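Local coordinates for protein ficolin-3 (Homo sapiens, PDB 2J5Z) that binds galactose in its calcium-containing fibrinogen-like recognition domain and, as a lectin, probably recognises sugars on microbial surfaces in innate immunity, at residues A[39-44]-A[83-88]; A[54-59]-A[216-221]; A[29-34]-A[91-96]; A[61-66]-A[74-79]. One frame throughout, in Å; residues are numbered along the deposited sequence. Where two conformers were deposited one is given.

Contact 1: A[39-44]-A[83-88]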
loop_
_atom_site.group_PDB
_atom_site.type_symbol
_atom_site.label_atom_id
_atom_site.label_comp_id
_atom_site.label_asym_id
_atom_site.label_seq_id
_atom_site.Cartn_x
_atom_site.Cartn_y
_atom_site.Cartn_z
ATOM N N LEU A 39 1.414 6.447 16.698
ATOM C CA LEU A 39 2.461 6.356 15.692
ATOM C C LEU A 39 2.106 5.243 14.716
ATOM O O LEU A 39 1.901 4.124 15.152
ATOM C CB LEU A 39 3.781 6.001 16.379
ATOM C CG LEU A 39 5.009 5.752 15.491
ATOM C CD1 LEU A 39 5.412 7.003 14.764
ATOM C CD2 LEU A 39 6.179 5.180 16.290
ATOM N N PRO A 40 2.008 5.552 13.408
ATOM C CA PRO A 40 1.851 4.468 12.426
ATOM C C PRO A 40 3.156 3.690 12.295
ATOM O O PRO A 40 4.230 4.289 12.192
ATOM C CB PRO A 40 1.559 5.212 11.111
ATOM C CG PRO A 40 1.269 6.636 11.519
ATOM C CD PRO A 40 2.046 6.868 12.754
ATOM N N VAL A 41 3.061 2.362 12.280
ATOM C CA VAL A 41 4.233 1.504 12.136
ATOM C C VAL A 41 3.837 0.313 11.286
ATOM O O VAL A 41 2.659 -0.046 11.235
ATOM C CB VAL A 41 4.719 0.930 13.501
ATOM C CG1 VAL A 41 5.086 2.061 14.473
ATOM C CG2 VAL A 41 3.650 0.036 14.083
ATOM N N PHE A 42 4.824 -0.291 10.630
ATOM C CA PHE A 42 4.595 -1.521 9.870
ATOM C C PHE A 42 4.867 -2.722 10.738
ATOM O O PHE A 42 5.987 -2.889 11.235
ATOM C CB PHE A 42 5.475 -1.583 8.622
ATOM C CG PHE A 42 5.137 -2.737 7.724
ATOM C CD1 PHE A 42 4.181 -2.590 6.721
ATOM C CD2 PHE A 42 5.742 -3.968 7.900
ATOM C CE1 PHE A 42 3.847 -3.651 5.899
ATOM C CE2 PHE A 42 5.403 -5.050 7.075
ATOM C CZ PHE A 42 4.456 -4.875 6.071
ATOM N N CYS A 43 3.838 -3.549 10.941
ATOM C CA CYS A 43 3.991 -4.784 11.713
ATOM C C CYS A 43 4.091 -5.955 10.755
ATOM O O CYS A 43 3.228 -6.116 9.885
ATOM C CB CYS A 43 2.787 -5.012 12.608
ATOM S SG CYS A 43 2.588 -3.807 13.940
ATOM N N ASP A 44 5.140 -6.754 10.905
ATOM C CA ASP A 44 5.235 -8.003 10.144
ATOM C C ASP A 44 4.652 -9.079 11.038
ATOM O O ASP A 44 5.225 -9.415 12.073
ATOM C CB ASP A 44 6.686 -8.310 9.771
ATOM C CG ASP A 44 6.836 -9.626 9.020
ATOM O OD1 ASP A 44 6.001 -10.530 9.215
ATOM O OD2 ASP A 44 7.803 -9.749 8.233
ATOM N N PHE A 83 11.490 3.443 3.940
ATOM C CA PHE A 83 11.384 4.426 5.017
ATOM C C PHE A 83 12.386 4.210 6.144
ATOM O O PHE A 83 13.012 3.149 6.250
ATOM C CB PHE A 83 9.973 4.414 5.622
ATOM C CG PHE A 83 9.582 3.089 6.197
ATOM C CD1 PHE A 83 9.919 2.758 7.504
ATOM C CD2 PHE A 83 8.872 2.168 5.429
ATOM C CE1 PHE A 83 9.561 1.533 8.027
ATOM C CE2 PHE A 83 8.502 0.955 5.947
ATOM C CZ PHE A 83 8.850 0.620 7.237
ATOM N N TRP A 84 12.532 5.252 6.961
ATOM C CA TRP A 84 13.210 5.182 8.259
ATOM C C TRP A 84 12.203 5.721 9.279
ATOM O O TRP A 84 11.733 6.853 9.147
ATOM C CB TRP A 84 14.477 6.052 8.239
ATOM C CG TRP A 84 15.177 6.116 9.564
ATOM C CD1 TRP A 84 15.092 7.115 10.499
ATOM C CD2 TRP A 84 16.061 5.127 10.105
ATOM N NE1 TRP A 84 15.886 6.804 11.590
ATOM C CE2 TRP A 84 16.496 5.595 11.364
ATOM C CE3 TRP A 84 16.544 3.901 9.632
ATOM C CZ2 TRP A 84 17.382 4.866 12.171
ATOM C CZ3 TRP A 84 17.432 3.178 10.433
ATOM C CH2 TRP A 84 17.838 3.662 11.682
ATOM N N LEU A 85 11.865 4.938 10.303
ATOM C CA LEU A 85 10.768 5.305 11.201
ATOM C C LEU A 85 11.054 6.591 11.983
ATOM O O LEU A 85 10.131 7.349 12.303
ATOM C CB LEU A 85 10.497 4.168 12.198
ATOM C CG LEU A 85 9.291 4.348 13.116
ATOM C CD1 LEU A 85 7.982 4.394 12.335
ATOM C CD2 LEU A 85 9.269 3.188 14.134
ATOM N N GLY A 86 12.332 6.818 12.288
ATOM C CA GLY A 86 12.767 8.006 13.024
ATOM C C GLY A 86 13.442 7.694 14.347
ATOM O O GLY A 86 12.956 6.889 15.129
ATOM N N ASN A 87 14.563 8.351 14.603
ATOM C CA ASN A 87 15.338 8.071 15.806
ATOM C C ASN A 87 14.601 8.405 17.090
ATOM O O ASN A 87 14.697 7.668 18.077
ATOM C CB ASN A 87 16.669 8.820 15.756
ATOM C CG ASN A 87 17.592 8.293 14.680
ATOM O OD1 ASN A 87 17.414 7.184 14.181
ATOM N ND2 ASN A 87 18.585 9.090 14.316
ATOM N N GLU A 88 13.856 9.515 17.094
ATOM C CA GLU A 88 13.102 9.857 18.295
ATOM C C GLU A 88 12.016 8.817 18.617
ATOM O O GLU A 88 11.846 8.430 19.775
ATOM C CB GLU A 88 12.540 11.283 18.216
ATOM C CG GLU A 88 11.792 11.718 19.457
ATOM C CD GLU A 88 12.676 11.832 20.716
ATOM O OE1 GLU A 88 13.922 11.965 20.588
ATOM O OE2 GLU A 88 12.099 11.826 21.834
#

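Contact 2: A[54-59]-A[216-221]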
loop_
_atom_site.group_PDB
_atom_site.type_symbol
_atom_site.label_atom_id
_atom_site.label_comp_id
_atom_site.label_asym_id
_atom_site.label_seq_id
_atom_site.Cartn_x
_atom_site.Cartn_y
_atom_site.Cartn_z
ATOM N N VAL A 54 8.746 -3.215 11.937
ATOM C CA VAL A 54 9.734 -2.928 10.908
ATOM C C VAL A 54 10.006 -1.441 10.889
ATOM O O VAL A 54 9.102 -0.649 10.588
ATOM C CB VAL A 54 9.243 -3.371 9.520
ATOM C CG1 VAL A 54 10.310 -3.079 8.432
ATOM C CG2 VAL A 54 8.854 -4.865 9.554
ATOM N N PHE A 55 11.241 -1.050 11.201
ATOM C CA PHE A 55 11.532 0.382 11.313
ATOM C C PHE A 55 12.385 0.942 10.176
ATOM O O PHE A 55 12.580 2.152 10.090
ATOM C CB PHE A 55 12.141 0.741 12.689
ATOM C CG PHE A 55 13.527 0.161 12.954
ATOM C CD1 PHE A 55 14.679 0.866 12.606
ATOM C CD2 PHE A 55 13.666 -1.052 13.621
ATOM C CE1 PHE A 55 15.957 0.340 12.862
ATOM C CE2 PHE A 55 14.938 -1.581 13.900
ATOM C CZ PHE A 55 16.083 -0.876 13.526
ATOM N N GLN A 56 12.926 0.059 9.336
ATOM C CA GLN A 56 13.702 0.487 8.159
ATOM C C GLN A 56 13.465 -0.507 7.029
ATOM O O GLN A 56 13.352 -1.700 7.265
ATOM C CB GLN A 56 15.200 0.560 8.485
ATOM C CG GLN A 56 16.062 1.223 7.381
ATOM C CD GLN A 56 16.797 0.230 6.470
ATOM O OE1 GLN A 56 16.383 -0.913 6.294
ATOM N NE2 GLN A 56 17.893 0.685 5.885
ATOM N N ARG A 57 13.369 -0.008 5.799
ATOM C CA ARG A 57 13.145 -0.895 4.680
ATOM C C ARG A 57 13.759 -0.254 3.444
ATOM O O ARG A 57 13.537 0.930 3.191
ATOM C CB ARG A 57 11.638 -1.125 4.505
ATOM C CG ARG A 57 11.240 -2.151 3.484
ATOM C CD ARG A 57 9.787 -2.599 3.732
ATOM N NE ARG A 57 8.815 -1.572 3.367
ATOM C CZ ARG A 57 7.498 -1.727 3.460
ATOM N NH1 ARG A 57 6.994 -2.860 3.928
ATOM N NH2 ARG A 57 6.682 -0.751 3.094
ATOM N N ARG A 58 14.552 -1.040 2.716
ATOM C CA ARG A 58 15.111 -0.656 1.398
ATOM C C ARG A 58 14.615 -1.667 0.368
ATOM O O ARG A 58 14.565 -2.853 0.661
ATOM C CB ARG A 58 16.634 -0.708 1.427
ATOM C CG ARG A 58 17.303 0.175 2.472
ATOM C CD ARG A 58 16.831 1.615 2.434
ATOM N NE ARG A 58 17.352 2.398 1.293
ATOM C CZ ARG A 58 18.591 2.868 1.178
ATOM N NH1 ARG A 58 19.523 2.606 2.101
ATOM N NH2 ARG A 58 18.917 3.593 0.107
ATOM N N GLN A 59 14.260 -1.208 -0.833
ATOM C CA GLN A 59 13.561 -2.067 -1.803
ATOM C C GLN A 59 13.820 -1.723 -3.272
ATOM O O GLN A 59 13.868 -2.614 -4.114
ATOM C CB GLN A 59 12.038 -1.994 -1.595
ATOM C CG GLN A 59 11.557 -2.245 -0.197
ATOM C CD GLN A 59 10.093 -2.575 -0.142
ATOM O OE1 GLN A 59 9.674 -3.454 0.617
ATOM N NE2 GLN A 59 9.299 -1.892 -0.956
ATOM N N VAL A 216 16.567 -4.665 2.011
ATOM C CA VAL A 216 16.975 -4.785 3.408
ATOM C C VAL A 216 15.778 -4.452 4.288
ATOM O O VAL A 216 14.969 -3.611 3.918
ATOM C CB VAL A 216 18.102 -3.766 3.727
ATOM C CG1 VAL A 216 18.456 -3.802 5.208
ATOM C CG2 VAL A 216 19.338 -4.033 2.856
ATOM N N ARG A 217 15.660 -5.095 5.445
ATOM C CA ARG A 217 14.707 -4.630 6.465
ATOM C C ARG A 217 15.378 -4.703 7.817
ATOM O O ARG A 217 16.198 -5.586 8.036
ATOM C CB ARG A 217 13.434 -5.474 6.510
ATOM C CG ARG A 217 12.626 -5.519 5.212
ATOM C CD ARG A 217 11.225 -6.046 5.477
ATOM N NE ARG A 217 11.187 -7.415 5.986
ATOM C CZ ARG A 217 10.069 -7.996 6.408
ATOM N NH1 ARG A 217 8.932 -7.318 6.376
ATOM N NH2 ARG A 217 10.073 -9.244 6.851
ATOM N N MET A 218 15.035 -3.776 8.714
ATOM C CA MET A 218 15.457 -3.878 10.119
ATOM C C MET A 218 14.212 -3.873 10.988
ATOM O O MET A 218 13.322 -3.032 10.808
ATOM C CB MET A 218 16.374 -2.711 10.509
ATOM C CG MET A 218 17.559 -2.483 9.555
ATOM S SD MET A 218 18.581 -1.046 10.000
ATOM C CE MET A 218 19.463 -1.650 11.440
ATOM N N MET A 219 14.138 -4.791 11.949
ATOM C CA MET A 219 12.880 -4.986 12.648
ATOM C C MET A 219 13.091 -5.383 14.108
ATOM O O MET A 219 14.113 -5.976 14.448
ATOM C CB MET A 219 12.034 -6.034 11.910
ATOM C CG MET A 219 12.789 -7.304 11.543
ATOM S SD MET A 219 12.230 -8.117 9.994
ATOM C CE MET A 219 10.613 -8.607 10.491
ATOM N N LEU A 220 12.120 -5.041 14.951
ATOM C CA LEU A 220 12.182 -5.279 16.394
ATOM C C LEU A 220 11.015 -6.089 16.919
ATOM O O LEU A 220 9.865 -5.930 16.474
ATOM C CB LEU A 220 12.144 -3.932 17.138
ATOM C CG LEU A 220 13.204 -2.905 16.793
ATOM C CD1 LEU A 220 12.916 -1.611 17.549
ATOM C CD2 LEU A 220 14.599 -3.438 17.108
ATOM N N ARG A 221 11.284 -6.927 17.915
ATOM C CA ARG A 221 10.203 -7.637 18.579
ATOM C C ARG A 221 10.500 -7.849 20.062
ATOM O O ARG A 221 11.580 -8.316 20.440
ATOM C CB ARG A 221 9.937 -8.977 17.887
ATOM C CG ARG A 221 8.840 -9.800 18.547
ATOM C CD ARG A 221 8.491 -11.045 17.735
ATOM N NE ARG A 221 9.532 -12.077 17.778
ATOM C CZ ARG A 221 9.438 -13.249 17.153
ATOM N NH1 ARG A 221 8.353 -13.535 16.443
ATOM N NH2 ARG A 221 10.423 -14.140 17.236
ATOM O OXT ARG A 221 9.657 -7.573 20.912
HETATM O O HOH W 1 8.191 -5.414 4.414
#

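Contact 3: A[29-34]-A[91-96]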
loop_
_atom_site.group_PDB
_atom_site.type_symbol
_atom_site.label_atom_id
_atom_site.label_comp_id
_atom_site.label_asym_id
_atom_site.label_seq_id
_atom_site.Cartn_x
_atom_site.Cartn_y
_atom_site.Cartn_z
ATOM N N TYR A 29 -0.174 -0.222 11.173
ATOM C CA TYR A 29 -1.026 -0.180 12.352
ATOM C C TYR A 29 -0.604 1.004 13.204
ATOM O O TYR A 29 0.527 1.433 13.131
ATOM C CB TYR A 29 -0.837 -1.427 13.196
ATOM C CG TYR A 29 -1.384 -2.690 12.570
ATOM C CD1 TYR A 29 -2.666 -3.122 12.855
ATOM C CD2 TYR A 29 -0.611 -3.439 11.692
ATOM C CE1 TYR A 29 -3.177 -4.286 12.287
ATOM C CE2 TYR A 29 -1.104 -4.595 11.118
ATOM C CZ TYR A 29 -2.390 -5.008 11.423
ATOM O OH TYR A 29 -2.894 -6.150 10.850
ATOM N N HIS A 30 -1.498 1.495 14.047
ATOM C CA HIS A 30 -1.101 2.535 15.002
ATOM C C HIS A 30 -0.731 1.955 16.362
ATOM O O HIS A 30 -1.446 1.097 16.898
ATOM C CB HIS A 30 -2.203 3.574 15.123
ATOM C CG HIS A 30 -2.296 4.472 13.933
ATOM N ND1 HIS A 30 -1.880 5.784 13.958
ATOM C CD2 HIS A 30 -2.720 4.234 12.670
ATOM C CE1 HIS A 30 -2.066 6.324 12.767
ATOM N NE2 HIS A 30 -2.572 5.403 11.966
ATOM N N LEU A 31 0.406 2.388 16.899
ATOM C CA LEU A 31 0.780 2.052 18.266
ATOM C C LEU A 31 0.529 3.293 19.101
ATOM O O LEU A 31 0.560 4.401 18.582
ATOM C CB LEU A 31 2.264 1.703 18.383
ATOM C CG LEU A 31 2.891 0.600 17.540
ATOM C CD1 LEU A 31 4.305 0.307 18.025
ATOM C CD2 LEU A 31 2.033 -0.656 17.590
ATOM N N CYS A 32 0.261 3.103 20.385
ATOM C CA CYS A 32 0.166 4.233 21.303
ATOM C C CYS A 32 1.467 4.255 22.090
ATOM O O CYS A 32 1.744 3.353 22.879
ATOM C CB CYS A 32 -1.049 4.103 22.230
ATOM S SG CYS A 32 -1.511 5.664 23.088
ATOM N N LEU A 33 2.285 5.268 21.825
ATOM C CA LEU A 33 3.569 5.430 22.496
ATOM C C LEU A 33 3.398 5.776 23.971
ATOM O O LEU A 33 2.368 6.322 24.371
ATOM C CB LEU A 33 4.384 6.525 21.813
ATOM C CG LEU A 33 4.770 6.273 20.352
ATOM C CD1 LEU A 33 5.418 7.505 19.780
ATOM C CD2 LEU A 33 5.715 5.095 20.275
ATOM N N PRO A 34 4.410 5.457 24.785
ATOM C CA PRO A 34 4.351 5.713 26.226
ATOM C C PRO A 34 3.923 7.148 26.550
ATOM O O PRO A 34 3.210 7.369 27.533
ATOM C CB PRO A 34 5.790 5.467 26.678
ATOM C CG PRO A 34 6.309 4.454 25.703
ATOM C CD PRO A 34 5.669 4.798 24.388
ATOM N N HIS A 91 13.936 5.804 19.975
ATOM C CA HIS A 91 14.270 6.026 21.378
ATOM C C HIS A 91 13.061 5.847 22.302
ATOM O O HIS A 91 13.152 5.198 23.357
ATOM C CB HIS A 91 14.847 7.437 21.578
ATOM C CG HIS A 91 15.074 7.768 23.018
ATOM N ND1 HIS A 91 14.305 8.681 23.713
ATOM C CD2 HIS A 91 15.957 7.261 23.910
ATOM C CE1 HIS A 91 14.723 8.738 24.967
ATOM N NE2 HIS A 91 15.724 7.888 25.113
ATOM N N GLN A 92 11.926 6.442 21.936
ATOM C CA GLN A 92 10.726 6.335 22.774
ATOM C C GLN A 92 10.217 4.898 22.896
ATOM O O GLN A 92 9.853 4.448 23.993
ATOM C CB GLN A 92 9.626 7.287 22.272
ATOM C CG GLN A 92 9.975 8.753 22.596
ATOM C CD GLN A 92 8.962 9.736 22.072
ATOM O OE1 GLN A 92 7.800 9.393 21.857
ATOM N NE2 GLN A 92 9.386 10.984 21.903
ATOM N N LEU A 93 10.241 4.169 21.784
ATOM C CA LEU A 93 9.784 2.779 21.788
ATOM C C LEU A 93 10.684 1.900 22.644
ATOM O O LEU A 93 10.200 1.037 23.378
ATOM C CB LEU A 93 9.754 2.209 20.370
ATOM C CG LEU A 93 8.612 2.617 19.448
ATOM C CD1 LEU A 93 9.028 2.360 18.017
ATOM C CD2 LEU A 93 7.308 1.884 19.802
ATOM N N THR A 94 11.994 2.125 22.549
ATOM C CA THR A 94 12.956 1.184 23.124
ATOM C C THR A 94 13.429 1.542 24.530
ATOM O O THR A 94 14.268 0.842 25.097
ATOM C CB THR A 94 14.157 0.935 22.188
ATOM O OG1 THR A 94 14.902 2.146 22.019
ATOM C CG2 THR A 94 13.678 0.422 20.820
ATOM N N LEU A 95 12.855 2.608 25.091
ATOM C CA LEU A 95 13.113 3.023 26.476
ATOM C C LEU A 95 12.826 1.877 27.433
ATOM O O LEU A 95 13.658 1.538 28.279
ATOM C CB LEU A 95 12.244 4.240 26.847
ATOM C CG LEU A 95 12.899 5.633 26.903
ATOM C CD1 LEU A 95 11.984 6.761 26.406
ATOM C CD2 LEU A 95 13.377 5.916 28.310
ATOM N N GLN A 96 11.641 1.288 27.281
ATOM C CA GLN A 96 11.192 0.185 28.126
ATOM C C GLN A 96 11.008 -1.083 27.302
ATOM O O GLN A 96 10.794 -1.021 26.084
ATOM C CB GLN A 96 9.895 0.553 28.821
#

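Contact 4: A[61-66]-A[74-79]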
loop_
_atom_site.group_PDB
_atom_site.type_symbol
_atom_site.label_atom_id
_atom_site.label_comp_id
_atom_site.label_asym_id
_atom_site.label_seq_id
_atom_site.Cartn_x
_atom_site.Cartn_y
_atom_site.Cartn_z
ATOM N N GLY A 61 15.186 1.936 -4.248
ATOM C CA GLY A 61 15.923 3.174 -4.427
ATOM C C GLY A 61 15.045 4.373 -4.744
ATOM O O GLY A 61 15.535 5.401 -5.216
ATOM N N SER A 62 13.747 4.247 -4.468
ATOM C CA SER A 62 12.808 5.329 -4.734
ATOM C C SER A 62 12.956 6.491 -3.745
ATOM O O SER A 62 12.641 7.630 -4.072
ATOM C CB SER A 62 11.366 4.807 -4.759
ATOM O OG SER A 62 10.976 4.261 -3.509
ATOM N N VAL A 63 13.463 6.209 -2.546
ATOM C CA VAL A 63 13.579 7.235 -1.518
ATOM C C VAL A 63 15.039 7.606 -1.241
ATOM O O VAL A 63 15.894 6.729 -1.141
ATOM C CB VAL A 63 12.938 6.751 -0.198
ATOM C CG1 VAL A 63 13.200 7.745 0.933
ATOM C CG2 VAL A 63 11.446 6.534 -0.379
ATOM N N ASP A 64 15.312 8.899 -1.086
ATOM C CA ASP A 64 16.675 9.373 -0.820
ATOM C C ASP A 64 16.994 9.198 0.661
ATOM O O ASP A 64 16.274 9.712 1.526
ATOM C CB ASP A 64 16.782 10.845 -1.219
ATOM C CG ASP A 64 18.197 11.396 -1.142
ATOM O OD1 ASP A 64 19.127 10.684 -0.708
ATOM O OD2 ASP A 64 18.364 12.587 -1.502
ATOM N N PHE A 65 18.048 8.446 0.960
ATOM C CA PHE A 65 18.415 8.214 2.359
ATOM C C PHE A 65 19.568 9.122 2.810
ATOM O O PHE A 65 19.962 9.094 3.973
ATOM C CB PHE A 65 18.726 6.722 2.627
ATOM C CG PHE A 65 17.508 5.902 2.996
ATOM C CD1 PHE A 65 16.503 5.681 2.068
ATOM C CD2 PHE A 65 17.367 5.355 4.277
ATOM C CE1 PHE A 65 15.377 4.942 2.395
ATOM C CE2 PHE A 65 16.232 4.604 4.613
ATOM C CZ PHE A 65 15.243 4.388 3.671
ATOM N N PHE A 66 20.103 9.936 1.899
ATOM C CA PHE A 66 21.164 10.864 2.293
ATOM C C PHE A 66 20.533 12.110 2.918
ATOM O O PHE A 66 20.433 13.168 2.285
ATOM C CB PHE A 66 22.082 11.224 1.109
ATOM C CG PHE A 66 23.324 11.975 1.513
ATOM C CD1 PHE A 66 24.179 11.453 2.473
ATOM C CD2 PHE A 66 23.641 13.200 0.934
ATOM C CE1 PHE A 66 25.325 12.144 2.850
ATOM C CE2 PHE A 66 24.780 13.893 1.308
ATOM C CZ PHE A 66 25.623 13.367 2.264
ATOM N N ALA A 74 13.104 12.622 12.957
ATOM C CA ALA A 74 11.652 12.613 12.833
ATOM C C ALA A 74 11.137 11.430 12.021
ATOM O O ALA A 74 9.968 11.063 12.122
ATOM C CB ALA A 74 11.205 13.915 12.167
ATOM N N GLY A 75 12.003 10.860 11.197
ATOM C CA GLY A 75 11.606 9.803 10.266
ATOM C C GLY A 75 11.265 10.359 8.889
ATOM O O GLY A 75 10.937 11.545 8.758
ATOM N N PHE A 76 11.343 9.510 7.865
ATOM C CA PHE A 76 11.045 9.932 6.491
ATOM C C PHE A 76 10.794 8.744 5.561
ATOM O O PHE A 76 11.123 7.595 5.892
ATOM C CB PHE A 76 12.203 10.763 5.927
ATOM C CG PHE A 76 13.485 9.995 5.815
ATOM C CD1 PHE A 76 13.731 9.186 4.710
ATOM C CD2 PHE A 76 14.436 10.066 6.824
ATOM C CE1 PHE A 76 14.926 8.462 4.611
ATOM C CE2 PHE A 76 15.620 9.335 6.739
ATOM C CZ PHE A 76 15.861 8.539 5.639
ATOM N N GLY A 77 10.225 9.011 4.384
ATOM C CA GLY A 77 10.006 7.946 3.413
ATOM C C GLY A 77 8.543 7.735 3.056
ATOM O O GLY A 77 7.708 8.604 3.304
ATOM N N ASN A 78 8.232 6.577 2.479
ATOM C CA ASN A 78 6.878 6.290 1.999
ATOM C C ASN A 78 6.388 4.943 2.531
ATOM O O ASN A 78 7.080 3.930 2.393
ATOM C CB ASN A 78 6.857 6.302 0.463
ATOM C CG ASN A 78 5.441 6.278 -0.120
ATOM O OD1 ASN A 78 4.590 5.497 0.302
ATOM N ND2 ASN A 78 5.191 7.142 -1.106
ATOM N N GLN A 79 5.201 4.938 3.144
ATOM C CA GLN A 79 4.605 3.710 3.711
ATOM C C GLN A 79 4.612 2.518 2.735
ATOM O O GLN A 79 4.841 1.371 3.135
ATOM C CB GLN A 79 3.176 3.970 4.196
ATOM C CG GLN A 79 3.128 4.819 5.488
ATOM C CD GLN A 79 1.726 5.008 6.028
ATOM O OE1 GLN A 79 0.804 4.294 5.651
ATOM N NE2 GLN A 79 1.557 5.976 6.912
#

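Contact 1: A[39-44]-A[83-88]
L85 carries most of this contact, pointing its forked end at strand 39-44. Its CG stands anti to the backbone N (chi1 -174°), which sends the two methyls across to the strand. CD1 settles 3.8 Å from the carbonyl O of P40 and 4.3 Å from V41 CG1, while CD2 meets CD2 of L39 tip to tip at 4.3 Å. Two positions earlier, F83 brings the far end of its ring, CZ, to within 4.3 Å of F42 CB; beyond that carbon the F42 ring turns off in another direction. No hydrogen bond joins the segments, so they meet through van der Waals contacts and the approach is fairly loose. A second shell fixes the pieces. W28 meets both F42 and F83 edge-to-face, F55 and L93 pack on L85, and a weak hydrogen bond of 3.0 Å from W84 NE1 to N87 OD1 spans the turn in which G86 takes the N-cap position of helix 87-94. C43, further along the strand, is tied to C15 by a disulfide. What results is apolar packing of a strand-to-helix connection over a neighbouring part of the antiparallel sheet, within the fibrinogen C-terminal domain fold.

Contact 2: A[54-59]-A[216-221]
Strands 54-58 and 216-220 run antiparallel, their axes 4.6 Å apart at closest approach and 174° between their directions, with a classic beta bulge where F55 and Q56 both face M218. The M218 carbonyl O serves both bulge amides: F55 N donates at 2.9 Å, nearly along the C=O axis, and Q56 N more weakly at 3.4 Å. Past the bulge the ladder is regular, and its straightest bond runs from R58 N to V216 O (2.9 Å, 171° at the hydrogen). F55 holds CG in the crowded position between its backbone N and carbonyl carbon (chi1 66°), which directs the ring across M218 and L220 of the partner strand. There CB of M218 sits over one face, offset toward the rim and 3.5 Å from CZ, a CH-pi contact that the M218 sulfur supplements obliquely as a Met-aromatic contact; L220 CG closes in at 3.6 Å from F55 CE2. Q56 OE1 is buried against methyl and methylene groups without a polar partner, whereas its NE2 is bonded to N186. On the other face R57 and R217 run side by side with guanidiniums nearly coplanar, and one water accepts from NH1 of both, bridging like charges. R57 NE donates to the backbone O of S81. The charges are probably offset by R217's salt bridges to D44 and E104 and by that of R57 to E80 of a neighbouring subunit. Strands 38-44 and 83-84 adjoin strand 52-58, strand 101-106 adjoins 215-220, and helix 87-94 covers F55 and L220 through L90.

Contact 3: A[29-34]-A[91-96]
In this part of the fibrinogen C-terminal fold, helix 87-94 lies against strand 28-32 and the residues that follow it, and three leucines make the join. L31, L33 and L93 all adopt the same first torsion, CG anti to the carbonyl carbon and beside the backbone N. Their second torsion, near anti, carries CD1 outward and leaves CD2 turned off to the side; L33 and L93 meet through CD2, whereas L31 uses CD1. L93 works mainly through that single branch: its CD2 comes within 3.8 Å of L31 CD1, the two side chains crossing at about a right angle, and it also meets L33, which it crosses obliquely. Q92 is extended beyond CG (chi2 177°), which carries its amide past L33; OE1 lies 3.7 Å from L33 CD1, a van der Waals contact where the two side chains cross at about a right angle. That amide is held at both ends, NE2 donating to E88 one helical turn back and OE1 accepting from R37. P34, exposed at the margin, sets CG 3.9 Å from the backbone O of Q92. L53 of strand 52-58 touches both L31 and L93, and C32 is disulfide-bonded to C8. The tightest touch is methyl to methyl, L33 CD2 against L93 CD2 at 3.6 Å.

Contact 4: A[61-66]-A[74-79]
An irregular loop, 61-66, passes alongside residues 74-79, which leave a helix through G75, at positive phi, and form the short strand 76-77; the backbones come nearest at V63 and G77, with CA atoms 6.1 Å apart and no hydrogen bond between the segments. Within the loop, D64 OD1 accepts from F66 N at 2.9 Å, an Asx turn that spans F65 and in which the N-H arrives from above the carboxylate plane. The principal contact is a T-shaped pair: F76 turns the edge of its ring, CE1 and CZ, into the face of F65, with centroids 5.0 Å apart and planes at 73°. F76 CE1 stands over the centre of the F65 ring, and the nearest atoms are F76 CZ and F65 CD2, at 3.8 Å. With CG between the backbone N and the carbonyl carbon (chi1 63°), the F76 ring is directed toward the loop. V63 meets the rim of the same F76 ring, its CG1 lying 4.1 Å from F76 CD1 and 4.0 Å from G77 CA; G77 has backbone angles at which a CB would crowd the preceding carbonyl O. R58 of strand 52-58 adds a cation-pi contact to F65, and Y72 of helix 69-74 meets F76 edge-to-face. Strand 76-77 pairs with strand 83-84 through F76 and W84, while G77 and Q79 make backbone hydrogen bonds to a neighbouring subunit.

From the N terminus, contact 3 opens first, at strand 28-32, and closes on helix 87-94; inside its loop lies contact 1, from strand 38-44 to the start of the same helix, and inside that lies contact 4, the shortest closure. Contact 2 starts within the loops of contacts 1 and 3 but ends at the C terminus, so it crosses both while also enclosing contact 4. Together they tie the early strands to the C-terminal strand of one antiparallel sheet. Contacts 1 and 2 are linked through neighbouring strands 38-44 and 52-58, contacts 1 and 4 share the sheet and both touch the second subunit, and contacts 3 and 4, centres about 20 Å apart, do not touch.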